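Local coordinates for Svp1-like protein 2 (Kluyveromyces lactis, PDB 4V16), which probably binds phosphatidylinositol 3,5-bisphosphate through a seven-bladed beta-propeller, which takes it to membranes, and is thought to serve mitochondrial or peroxisomal functions, at residues 69-72 / 77-80; 108-113 / 117-122; 28-31 / 36-39; 20-25 / 295-300; 47-52 / 84-89. All coordinates share one frame; numbering follows the deposited sequence.

Interaction 1: 69-72 / 77-80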
# COMPACT_ATOMS: atom_id res chain seq x y z
N ALA A 69 8.23 7.33 10.67
CA ALA A 69 9.43 6.57 10.35
C ALA A 69 9.89 6.89 8.93
O ALA A 69 9.12 6.76 7.98
CB ALA A 69 9.19 5.08 10.50
N PHE A 70 11.15 7.31 8.80
CA PHE A 70 11.73 7.56 7.49
C PHE A 70 13.13 6.97 7.39
O PHE A 70 13.80 6.77 8.40
CB PHE A 70 11.77 9.07 7.19
CG PHE A 70 12.68 9.85 8.09
CD1 PHE A 70 14.02 10.01 7.78
CD2 PHE A 70 12.19 10.45 9.24
CE1 PHE A 70 14.86 10.74 8.60
CE2 PHE A 70 13.03 11.18 10.07
CZ PHE A 70 14.37 11.32 9.75
N VAL A 71 13.54 6.66 6.17
CA VAL A 71 14.86 6.10 5.90
C VAL A 71 15.79 7.17 5.33
O VAL A 71 15.43 7.87 4.39
CB VAL A 71 14.78 4.93 4.91
CG1 VAL A 71 16.16 4.30 4.70
CG2 VAL A 71 13.79 3.88 5.39
N SER A 72 16.98 7.30 5.92
CA SER A 72 17.97 8.23 5.41
C SER A 72 18.71 7.62 4.23
O SER A 72 19.44 6.65 4.38
CB SER A 72 18.97 8.62 6.51
OG SER A 72 19.89 9.59 6.05
N LEU A 77 20.10 4.78 7.34
CA LEU A 77 19.55 4.68 8.69
C LEU A 77 18.03 4.78 8.69
O LEU A 77 17.45 5.58 7.95
CB LEU A 77 20.12 5.78 9.58
CG LEU A 77 21.50 5.56 10.20
CD1 LEU A 77 22.03 6.86 10.78
CD2 LEU A 77 21.44 4.48 11.28
N LEU A 78 17.38 3.96 9.52
CA LEU A 78 15.94 4.04 9.72
C LEU A 78 15.64 4.83 10.99
O LEU A 78 15.84 4.34 12.10
CB LEU A 78 15.32 2.64 9.81
CG LEU A 78 13.84 2.59 10.18
CD1 LEU A 78 12.99 3.32 9.16
CD2 LEU A 78 13.37 1.15 10.33
N HIS A 79 15.15 6.06 10.81
CA HIS A 79 14.80 6.92 11.94
C HIS A 79 13.37 6.69 12.39
O HIS A 79 12.50 6.36 11.58
CB HIS A 79 14.99 8.39 11.58
CG HIS A 79 16.38 8.75 11.17
ND1 HIS A 79 17.24 9.44 12.00
CD2 HIS A 79 17.06 8.53 10.02
CE1 HIS A 79 18.39 9.62 11.37
NE2 HIS A 79 18.31 9.08 10.17
N ILE A 80 13.13 6.85 13.69
CA ILE A 80 11.78 6.94 14.23
C ILE A 80 11.61 8.34 14.81
O ILE A 80 12.09 8.63 15.91
CB ILE A 80 11.49 5.87 15.30
CG1 ILE A 80 11.75 4.46 14.75
CG2 ILE A 80 10.06 5.99 15.80
CD1 ILE A 80 10.86 4.07 13.59
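The beta hairpin linking the two middle strands of a four-stranded propeller blade sets Phe70 opposite His79 and Val71 opposite Leu78. Phe70 and His79 are an antiparallel hydrogen-bonded pair. His79 N meets Phe70 O at 2.9 Å, while the return bond from Phe70 N to His79 O is longer, 3.2 Å. Above this pair the two rings lie almost parallel, their planes 11° apart, but slid so far that they barely overlap. Over one face of the Phe70 ring stands His79 CB, 3.7 Å from the ring centroid and displaced toward the rim near CE2 and CZ. The imidazole carries on past the CE1 side, its CD2 3.4 Å from Phe70 CE1. A chi1 of 66° turns the Phe70 ring across to its partner strand, with CG lodged between backbone N and carbonyl carbon. Ser72 CB then comes up to the imidazole edge, 3.7 Å from His79 NE2. The other face of the sheet is aliphatic: Ala69 CB meets Ile80 CD1 at 3.7 Å, and Val71 CG2 meets Leu78 CD1 at 3.9 Å. Leu78 and Ile80 also pack on Ile108 in the next blade. Ring packing and a weak hydrogen bond between His79 ND1 and Asp88 OD2 together should limit rotation of the imidazole.

Interaction 2: 108-113 / 117-122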
# COMPACT_ATOMS: atom_id res chain seq x y z
N ILE A 108 7.90 -3.11 13.73
CA ILE A 108 8.41 -2.43 12.55
C ILE A 108 8.87 -3.48 11.56
O ILE A 108 9.86 -4.17 11.80
CB ILE A 108 9.59 -1.48 12.88
CG1 ILE A 108 9.13 -0.36 13.81
CG2 ILE A 108 10.18 -0.90 11.59
CD1 ILE A 108 10.25 0.53 14.31
N VAL A 109 8.15 -3.61 10.44
CA VAL A 109 8.51 -4.56 9.40
C VAL A 109 9.22 -3.82 8.28
O VAL A 109 8.65 -2.92 7.66
CB VAL A 109 7.28 -5.30 8.85
CG1 VAL A 109 7.70 -6.37 7.85
CG2 VAL A 109 6.49 -5.92 9.98
N VAL A 110 10.47 -4.20 8.03
CA VAL A 110 11.29 -3.56 7.00
C VAL A 110 11.71 -4.56 5.94
O VAL A 110 12.17 -5.66 6.27
CB VAL A 110 12.55 -2.91 7.60
CG1 VAL A 110 13.19 -1.97 6.59
CG2 VAL A 110 12.21 -2.15 8.87
N SER A 111 11.55 -4.18 4.68
CA SER A 111 11.97 -5.01 3.56
C SER A 111 13.24 -4.43 2.94
O SER A 111 13.17 -3.56 2.07
CB SER A 111 10.85 -5.10 2.52
OG SER A 111 11.22 -5.96 1.46
N GLN A 112 14.40 -4.91 3.40
CA GLN A 112 15.68 -4.43 2.90
C GLN A 112 16.38 -5.49 2.05
O GLN A 112 16.83 -6.51 2.56
CB GLN A 112 16.59 -4.00 4.06
CG GLN A 112 16.64 -4.96 5.24
CD GLN A 112 17.64 -4.53 6.29
OE1 GLN A 112 18.43 -3.61 6.08
NE2 GLN A 112 17.62 -5.20 7.44
N GLY A 113 16.45 -5.23 0.75
CA GLY A 113 17.11 -6.14 -0.17
C GLY A 113 16.35 -7.43 -0.37
O GLY A 113 15.18 -7.43 -0.78
N SER A 117 13.02 -7.82 7.63
CA SER A 117 13.42 -7.68 9.03
C SER A 117 12.25 -7.20 9.88
O SER A 117 11.43 -6.40 9.42
CB SER A 117 14.59 -6.71 9.16
OG SER A 117 15.68 -7.11 8.35
N ILE A 118 12.18 -7.69 11.12
CA ILE A 118 11.09 -7.35 12.03
C ILE A 118 11.64 -6.86 13.37
O ILE A 118 12.14 -7.66 14.17
CB ILE A 118 10.16 -8.56 12.25
CG1 ILE A 118 9.59 -9.04 10.91
CG2 ILE A 118 9.04 -8.20 13.22
CD1 ILE A 118 8.77 -10.32 11.00
N PHE A 119 11.53 -5.56 13.60
CA PHE A 119 11.96 -4.95 14.86
C PHE A 119 10.76 -4.70 15.77
O PHE A 119 9.61 -4.74 15.32
CB PHE A 119 12.70 -3.64 14.61
CG PHE A 119 13.84 -3.76 13.64
CD1 PHE A 119 13.61 -3.73 12.27
CD2 PHE A 119 15.14 -3.89 14.09
CE1 PHE A 119 14.66 -3.83 11.38
CE2 PHE A 119 16.19 -3.99 13.20
CZ PHE A 119 15.95 -3.97 11.84
N LYS A 120 11.03 -4.43 17.04
CA LYS A 120 9.99 -4.08 18.01
C LYS A 120 9.69 -2.58 17.93
O LYS A 120 10.60 -1.77 17.76
CB LYS A 120 10.43 -4.46 19.43
CG LYS A 120 9.45 -4.06 20.52
CD LYS A 120 10.07 -4.22 21.90
CE LYS A 120 9.11 -3.80 23.00
NZ LYS A 120 9.72 -3.91 24.36
N PHE A 121 8.41 -2.23 18.07
CA PHE A 121 8.03 -0.82 18.14
C PHE A 121 7.98 -0.39 19.60
O PHE A 121 7.00 -0.62 20.31
CB PHE A 121 6.69 -0.57 17.47
CG PHE A 121 6.40 0.88 17.23
CD1 PHE A 121 6.85 1.51 16.08
CD2 PHE A 121 5.72 1.63 18.17
CE1 PHE A 121 6.60 2.85 15.86
CE2 PHE A 121 5.46 2.97 17.96
CZ PHE A 121 5.91 3.58 16.81
N GLY A 122 9.07 0.25 20.04
CA GLY A 122 9.23 0.65 21.43
C GLY A 122 10.57 0.13 21.92
O GLY A 122 11.13 -0.79 21.34
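At the edge of the Phe121 ring, in its plane, lies Ile108 CG1, 3.7 Å from CD1, and the two side chains cross at about a right angle; Phe121 also makes an edge-to-face pair with Trp125. The Phe119 ring has the carbonyl Ile108 O at its edge, near the ring plane, whereas Val110 CG2 approaches obliquely, 3.9 Å from CE1. In Val110, CG1 stands anti to the backbone N (chi1 -166°), which leaves CG2 beside that N to meet the ring. Ser117 OG sits in the amide plane of Gln112, accepting a bond from NE2 of 2.9 Å. The amide is gripped at both ends, since Gln112 OE1 takes Asp95 N, which fixes which way round it lies. Ser117 OG in turn bonds Asp131 OD2, probably giving its proton to that carboxylate. Beneath these groups runs the hairpin of the second and third strands of a propeller blade. Two hydrogen-bonded pairs, Ile108 with Phe119 and Val110 with Ser117, supply four backbone bonds, among them Val110 N to Ser117 O at 2.8 Å. Val109 and Ile118 make the non-hydrogen-bonded pair between them and point to the opposite face, where Val109 packs on Phe140 of the following blade. Ile108 and Val110 face the preceding one, packing against Leu78.

Interaction 3: 28-31 / 36-39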
# COMPACT_ATOMS: atom_id res chain seq x y z
N CYS A 28 -4.71 9.82 5.82
CA CYS A 28 -3.56 10.71 5.71
C CYS A 28 -2.63 10.30 4.57
O CYS A 28 -2.53 9.12 4.23
CB CYS A 28 -2.77 10.73 7.02
SG CYS A 28 -3.58 11.62 8.37
N LEU A 29 -1.96 11.29 3.99
CA LEU A 29 -0.94 11.08 2.98
C LEU A 29 0.35 11.74 3.44
O LEU A 29 0.38 12.95 3.68
CB LEU A 29 -1.37 11.64 1.62
CG LEU A 29 -0.31 11.66 0.51
CD1 LEU A 29 0.04 10.25 0.07
CD2 LEU A 29 -0.78 12.49 -0.66
N ILE A 30 1.41 10.95 3.56
CA ILE A 30 2.72 11.48 3.94
C ILE A 30 3.66 11.37 2.74
O ILE A 30 3.72 10.33 2.08
CB ILE A 30 3.30 10.74 5.16
CG1 ILE A 30 4.62 11.38 5.59
CG2 ILE A 30 3.48 9.25 4.88
CD1 ILE A 30 5.03 11.03 7.01
N VAL A 31 4.38 12.46 2.47
CA VAL A 31 5.28 12.52 1.33
C VAL A 31 6.63 13.07 1.77
O VAL A 31 6.72 13.79 2.76
CB VAL A 31 4.72 13.40 0.19
CG1 VAL A 31 3.28 13.02 -0.13
CG2 VAL A 31 4.80 14.89 0.54
N SER A 36 12.21 18.48 2.44
CA SER A 36 11.34 18.26 3.59
C SER A 36 10.49 17.00 3.46
O SER A 36 10.62 16.25 2.50
CB SER A 36 10.42 19.47 3.78
OG SER A 36 9.45 19.54 2.75
N PHE A 37 9.64 16.78 4.46
CA PHE A 37 8.56 15.80 4.34
C PHE A 37 7.30 16.38 4.98
O PHE A 37 7.36 17.00 6.04
CB PHE A 37 8.95 14.45 4.97
CG PHE A 37 9.09 14.48 6.47
CD1 PHE A 37 7.98 14.35 7.29
CD2 PHE A 37 10.34 14.59 7.06
CE1 PHE A 37 8.11 14.36 8.67
CE2 PHE A 37 10.47 14.59 8.44
CZ PHE A 37 9.35 14.47 9.24
N ASP A 38 6.17 16.19 4.31
CA ASP A 38 4.90 16.79 4.73
C ASP A 38 3.83 15.72 4.93
O ASP A 38 3.88 14.66 4.31
CB ASP A 38 4.43 17.82 3.70
CG ASP A 38 5.51 18.81 3.31
OD1 ASP A 38 6.65 18.39 3.02
OD2 ASP A 38 5.22 20.03 3.29
N ILE A 39 2.85 16.02 5.78
CA ILE A 39 1.69 15.16 5.99
C ILE A 39 0.42 15.90 5.61
O ILE A 39 0.26 17.08 5.92
CB ILE A 39 1.59 14.67 7.44
CG1 ILE A 39 2.90 13.99 7.86
CG2 ILE A 39 0.41 13.71 7.60
CD1 ILE A 39 2.92 13.50 9.29
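Strands 28-31 and 36-39 run almost exactly antiparallel, at 176° with axes 4.8 Å apart, and Val31 and Asp38 form the hydrogen-bonded pair while Ile30 faces Ile39 without such bonds. Val31 N reaches Asp38 O at 2.9 Å in a nearly straight bond. Its return partner, Asp38 N to Val31 O, has the same length but is more bent, 144° at the hydrogen. The main apolar touch is between the two isoleucines: Ile30 CD1 rests 3.7 Å from Ile39 CG1, the side chains meeting at a slant. Ile30 gets there because CG1 stands anti to the backbone N (chi1 -176°), which sends the longer branch along the strand pair. Its CD1 also comes within 4.5 Å of Phe37 CD1, and on the other flank Ile39 CG2 lies 4.4 Å from Cys28 CB. Val31 and Asp38 share the opposite face, with Val31 CG2 and Asp38 CB 4.3 Å apart. Asp38 is a buried residue, and its OD2 has weak partners on the outer strand, a hydrogen bond with Ser50 and a long ion pair with Arg47. In the first blade this hairpin occupies the middle, flanked by strand 19-22 on the side of 28-32 and by strand 46-52 on the side of 36-41. Ile30, Phe37 and Ile39 all pack on Ile68 of strand 67-72 in the neighbouring blade, and Cys28 and Ile39 on Met61 of strand 59-61.

Interaction 4: 20-25 / 295-300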
# COMPACT_ATOMS: atom_id res chain seq x y z
N TYR A 20 6.00 8.61 -1.32
CA TYR A 20 4.68 8.94 -0.79
C TYR A 20 3.97 7.66 -0.37
O TYR A 20 4.20 6.60 -0.95
CB TYR A 20 3.86 9.71 -1.82
CG TYR A 20 3.49 8.89 -3.04
CD1 TYR A 20 4.47 8.44 -3.92
CD2 TYR A 20 2.17 8.58 -3.32
CE1 TYR A 20 4.14 7.70 -5.04
CE2 TYR A 20 1.83 7.84 -4.44
CZ TYR A 20 2.82 7.40 -5.30
OH TYR A 20 2.50 6.66 -6.41
N GLU A 21 3.10 7.77 0.63
CA GLU A 21 2.36 6.61 1.12
C GLU A 21 1.21 7.04 2.02
O GLU A 21 1.28 8.09 2.67
CB GLU A 21 3.30 5.66 1.87
CG GLU A 21 2.66 4.34 2.28
CD GLU A 21 2.15 3.54 1.10
OE1 GLU A 21 2.94 2.77 0.51
OE2 GLU A 21 0.95 3.68 0.76
N PHE A 22 0.15 6.25 2.05
CA PHE A 22 -0.98 6.50 2.94
C PHE A 22 -0.75 5.84 4.30
O PHE A 22 0.13 5.00 4.44
CB PHE A 22 -2.29 5.99 2.34
CG PHE A 22 -2.64 6.61 1.01
CD1 PHE A 22 -3.03 7.93 0.94
CD2 PHE A 22 -2.59 5.86 -0.15
CE1 PHE A 22 -3.36 8.50 -0.28
CE2 PHE A 22 -2.91 6.42 -1.37
CZ PHE A 22 -3.30 7.74 -1.43
N ASN A 23 -1.55 6.23 5.29
CA ASN A 23 -1.56 5.53 6.56
C ASN A 23 -2.51 4.35 6.47
O ASN A 23 -3.10 4.10 5.42
CB ASN A 23 -1.95 6.47 7.70
CG ASN A 23 -3.28 7.16 7.47
OD1 ASN A 23 -3.75 7.25 6.34
ND2 ASN A 23 -3.88 7.65 8.54
N GLN A 24 -2.67 3.62 7.57
CA GLN A 24 -3.36 2.34 7.55
C GLN A 24 -4.83 2.46 7.16
O GLN A 24 -5.36 1.60 6.46
CB GLN A 24 -3.23 1.65 8.92
CG GLN A 24 -1.83 1.14 9.23
CD GLN A 24 -0.80 2.25 9.39
OE1 GLN A 24 -1.15 3.38 9.74
NE2 GLN A 24 0.47 1.94 9.12
N ASP A 25 -5.49 3.53 7.60
CA ASP A 25 -6.89 3.77 7.27
C ASP A 25 -7.03 4.68 6.05
O ASP A 25 -8.13 4.89 5.55
CB ASP A 25 -7.64 4.37 8.46
CG ASP A 25 -7.27 5.83 8.71
OD1 ASP A 25 -6.12 6.22 8.40
OD2 ASP A 25 -8.13 6.58 9.21
N VAL A 295 -9.67 8.17 -3.79
CA VAL A 295 -8.74 9.22 -4.16
C VAL A 295 -7.50 8.60 -4.81
O VAL A 295 -6.85 7.73 -4.22
CB VAL A 295 -8.32 10.08 -2.95
CG1 VAL A 295 -7.23 11.07 -3.35
CG2 VAL A 295 -9.52 10.82 -2.39
N ILE A 296 -7.18 9.05 -6.02
CA ILE A 296 -5.97 8.63 -6.71
C ILE A 296 -4.92 9.73 -6.61
O ILE A 296 -5.15 10.84 -7.08
CB ILE A 296 -6.22 8.32 -8.20
CG1 ILE A 296 -7.37 7.32 -8.37
CG2 ILE A 296 -4.96 7.79 -8.87
CD1 ILE A 296 -7.13 5.97 -7.72
N VAL A 297 -3.79 9.42 -5.99
CA VAL A 297 -2.71 10.39 -5.83
C VAL A 297 -1.65 10.20 -6.92
O VAL A 297 -1.14 9.09 -7.10
CB VAL A 297 -2.04 10.27 -4.45
CG1 VAL A 297 -0.78 11.12 -4.38
CG2 VAL A 297 -3.02 10.68 -3.36
N TRP A 298 -1.34 11.28 -7.63
CA TRP A 298 -0.35 11.25 -8.70
C TRP A 298 0.94 11.94 -8.25
O TRP A 298 0.96 13.16 -8.10
CB TRP A 298 -0.89 11.92 -9.96
CG TRP A 298 -2.16 11.31 -10.48
CD1 TRP A 298 -3.43 11.75 -10.26
CD2 TRP A 298 -2.28 10.15 -11.30
NE1 TRP A 298 -4.34 10.94 -10.90
CE2 TRP A 298 -3.65 9.94 -11.54
CE3 TRP A 298 -1.36 9.25 -11.86
CZ2 TRP A 298 -4.13 8.89 -12.32
CZ3 TRP A 298 -1.83 8.21 -12.63
CH2 TRP A 298 -3.20 8.03 -12.85
N PRO A 299 2.01 11.16 -8.02
CA PRO A 299 3.24 11.75 -7.46
C PRO A 299 3.92 12.78 -8.36
O PRO A 299 4.20 13.88 -7.90
CB PRO A 299 4.15 10.53 -7.26
CG PRO A 299 3.64 9.49 -8.18
CD PRO A 299 2.16 9.71 -8.27
N ASN A 300 4.18 12.42 -9.62
CA ASN A 300 4.92 13.31 -10.51
C ASN A 300 4.18 14.62 -10.80
O ASN A 300 4.80 15.68 -10.85
CB ASN A 300 5.24 12.59 -11.82
CG ASN A 300 6.28 11.49 -11.65
OD1 ASN A 300 7.12 11.55 -10.76
ND2 ASN A 300 6.23 10.49 -12.52
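Tyr20 starts the contact by laying one face of its ring against Pro299. Pro299 CB stands over that face, 4.0 Å from the ring centroid and 28° off the normal, in a CH-pi contact. The proline ring continues to the phenol end, where Pro299 CG lies 3.5 Å from Tyr20 OH. This hydroxyl is hydrogen-bonded to Asp283, and Lys285 makes a cation-pi contact with the ring. At the CD2 side of the ring, Tyr20 CD2 comes to 4.0 Å from Val297 CG1. Glu21 makes no contact with 295-300, yet it braces the segment: its OE2 accepts Phe22 N at 3.0 Å, and its OE1 forms a salt bridge with Lys285, which also bonds Tyr20 O. Phe22 then returns to the contact with the end of its ring. Val297 CG2 meets Phe22 CZ at 3.5 Å, close to the ring plane. Val297 therefore works as a fork: CG1, anti to the backbone N (chi1 171°), serves Tyr20, and CG2 serves Phe22. After Phe22 the chain turns off, with Asn23 OD1 accepting Cys28 N. No hydrogen bond crosses between the segments, and their closest CA atoms, of Tyr20 and Pro299, are 7.4 Å apart. Side chains alone join the innermost strand of the first blade to the second strand of the last, the face-to-face packing of adjacent blades by which a beta-propeller closes its ring.

Interaction 5: 47-52 / 84-89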
# COMPACT_ATOMS: atom_id res chain seq x y z
N ARG A 47 -2.90 20.20 4.25
CA ARG A 47 -1.64 19.90 4.91
C ARG A 47 -1.77 20.02 6.42
O ARG A 47 -2.18 21.07 6.93
CB ARG A 47 -0.53 20.82 4.39
CG ARG A 47 0.83 20.61 5.05
CD ARG A 47 1.84 21.65 4.60
NE ARG A 47 2.16 21.53 3.18
CZ ARG A 47 2.99 22.34 2.52
NH1 ARG A 47 3.58 23.34 3.16
NH2 ARG A 47 3.22 22.15 1.23
N ILE A 48 -1.41 18.96 7.14
CA ILE A 48 -1.49 18.95 8.59
C ILE A 48 -0.20 19.48 9.22
O ILE A 48 -0.23 20.17 10.23
CB ILE A 48 -1.77 17.54 9.14
CG1 ILE A 48 -3.07 16.99 8.54
CG2 ILE A 48 -1.86 17.56 10.66
CD1 ILE A 48 -3.30 15.52 8.84
N MET A 49 0.94 19.13 8.61
CA MET A 49 2.23 19.59 9.12
C MET A 49 3.34 19.43 8.08
O MET A 49 3.19 18.72 7.09
CB MET A 49 2.60 18.83 10.39
CG MET A 49 3.19 17.44 10.18
SD MET A 49 4.91 17.38 10.71
CE MET A 49 5.72 16.75 9.25
N SER A 50 4.47 20.08 8.34
CA SER A 50 5.63 20.01 7.47
C SER A 50 6.91 20.15 8.30
O SER A 50 6.95 20.93 9.25
CB SER A 50 5.57 21.11 6.40
OG SER A 50 6.75 21.10 5.61
N GLN A 51 7.93 19.39 7.92
CA GLN A 51 9.18 19.36 8.68
C GLN A 51 10.39 19.41 7.75
O GLN A 51 10.58 18.51 6.92
CB GLN A 51 9.24 18.10 9.54
CG GLN A 51 10.55 17.91 10.31
CD GLN A 51 10.78 19.01 11.33
OE1 GLN A 51 9.90 19.32 12.13
NE2 GLN A 51 11.97 19.60 11.30
N GLU A 52 11.20 20.45 7.89
CA GLU A 52 12.44 20.56 7.13
C GLU A 52 13.33 19.37 7.44
O GLU A 52 13.64 19.10 8.60
CB GLU A 52 13.15 21.86 7.44
N VAL A 84 5.96 15.63 17.82
CA VAL A 84 5.70 16.70 18.78
C VAL A 84 7.00 17.11 19.47
O VAL A 84 7.24 18.30 19.69
CB VAL A 84 4.63 16.30 19.83
CG1 VAL A 84 5.01 15.02 20.56
CG2 VAL A 84 4.40 17.43 20.82
N LYS A 85 7.82 16.13 19.82
CA LYS A 85 9.14 16.41 20.38
C LYS A 85 10.06 17.00 19.31
O LYS A 85 11.03 17.69 19.62
CB LYS A 85 9.78 15.14 20.95
CG LYS A 85 9.26 14.70 22.31
CD LYS A 85 10.14 13.58 22.86
CE LYS A 85 9.80 13.23 24.30
NZ LYS A 85 8.53 12.46 24.41
N LYS A 86 9.75 16.71 18.05
CA LYS A 86 10.53 17.21 16.92
C LYS A 86 11.97 16.69 16.99
O LYS A 86 12.93 17.43 16.75
CB LYS A 86 10.48 18.75 16.90
CG LYS A 86 9.82 19.34 15.67
CD LYS A 86 8.33 19.05 15.65
CE LYS A 86 7.61 19.91 14.61
NZ LYS A 86 6.22 19.45 14.34
N GLN A 87 12.12 15.40 17.30
CA GLN A 87 13.44 14.78 17.38
C GLN A 87 13.36 13.27 17.14
O GLN A 87 12.28 12.69 17.11
CB GLN A 87 14.07 15.04 18.75
CG GLN A 87 13.43 14.28 19.89
CD GLN A 87 14.13 14.53 21.21
OE1 GLN A 87 15.03 15.37 21.31
NE2 GLN A 87 13.73 13.79 22.24
N ASP A 88 14.53 12.65 16.98
CA ASP A 88 14.60 11.20 16.80
C ASP A 88 14.31 10.48 18.11
O ASP A 88 14.68 10.95 19.18
CB ASP A 88 15.99 10.79 16.29
CG ASP A 88 16.29 11.34 14.91
OD1 ASP A 88 15.35 11.48 14.10
OD2 ASP A 88 17.48 11.61 14.63
N ILE A 89 13.62 9.35 18.01
CA ILE A 89 13.44 8.46 19.15
C ILE A 89 14.60 7.46 19.15
O ILE A 89 15.29 7.30 20.15
CB ILE A 89 12.09 7.72 19.10
CG1 ILE A 89 10.95 8.74 19.14
CG2 ILE A 89 11.97 6.74 20.25
CD1 ILE A 89 9.57 8.14 18.99
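At the outer surface of the propeller, where the outer strand 46-52 of the first blade faces the turn leading into strand 87-93 of the second, Gln51 meets Lys86 in a sparse contact. Gln51 OE1 lies against the lysine's aliphatic chain, 3.4 Å from Lys86 CE and 3.5 Å from Lys86 CG. The two side chains run alongside each other in opposite senses, and a bend at chi2 (69°) turns the lysine chain so that its CG-CD-CE run lies beside the oxygen. No hydrogen bond crosses here. The ammonium goes instead to its own turn, where Lys86 NZ bonds Asp83 O; the amide oxygen meets carbons, of which CE, next to the ammonium, is probably polarised by it. Gln51 is steadied from its own strand, NE2 reaching Glu52 O at 3.2 Å, with that oxygen close to the amide plane. Met49 adds a looser approach, its SD 4.4 Å from Lys86 NZ. Both backbones are irregular at this point. Ile48 and Met49 together face Ile39 as a classic beta bulge, and Lys86 and Gln87 face Asp82 as a G1 bulge, Lys86 having the positive phi (62°) of the first position. Strand 46-52 pairs inward with 36-41, placing Met49 and Gln51 on Phe37. In the second blade, strand 77-82 lies next to strand 87-93; Gln51 reaches over to Trp81 of strand 77-82, and Met49 to Asp83 in the following turn.

Interactions 3, 1 and 2 are the central hairpins of the first, second and third blades, met in that order along the chain. Interactions 1 and 2 touch directly, Ile80 CD1 lying 3.7 Å from Ile108 CD1, whereas interactions 1 and 3, their centres about 14 Å apart, do not. Interaction 4 shares the first blade with interaction 3, Ile30 N standing 3.0 Å from Glu21 O, and ties it to the last blade near the chain's centre. Interaction 5 bridges the outer sides of blades one and two and borders interaction 3 (Ile39 O to Ile48 N 2.8 Å) and interaction 1 (Ile80 O to Ile89 N 2.7 Å).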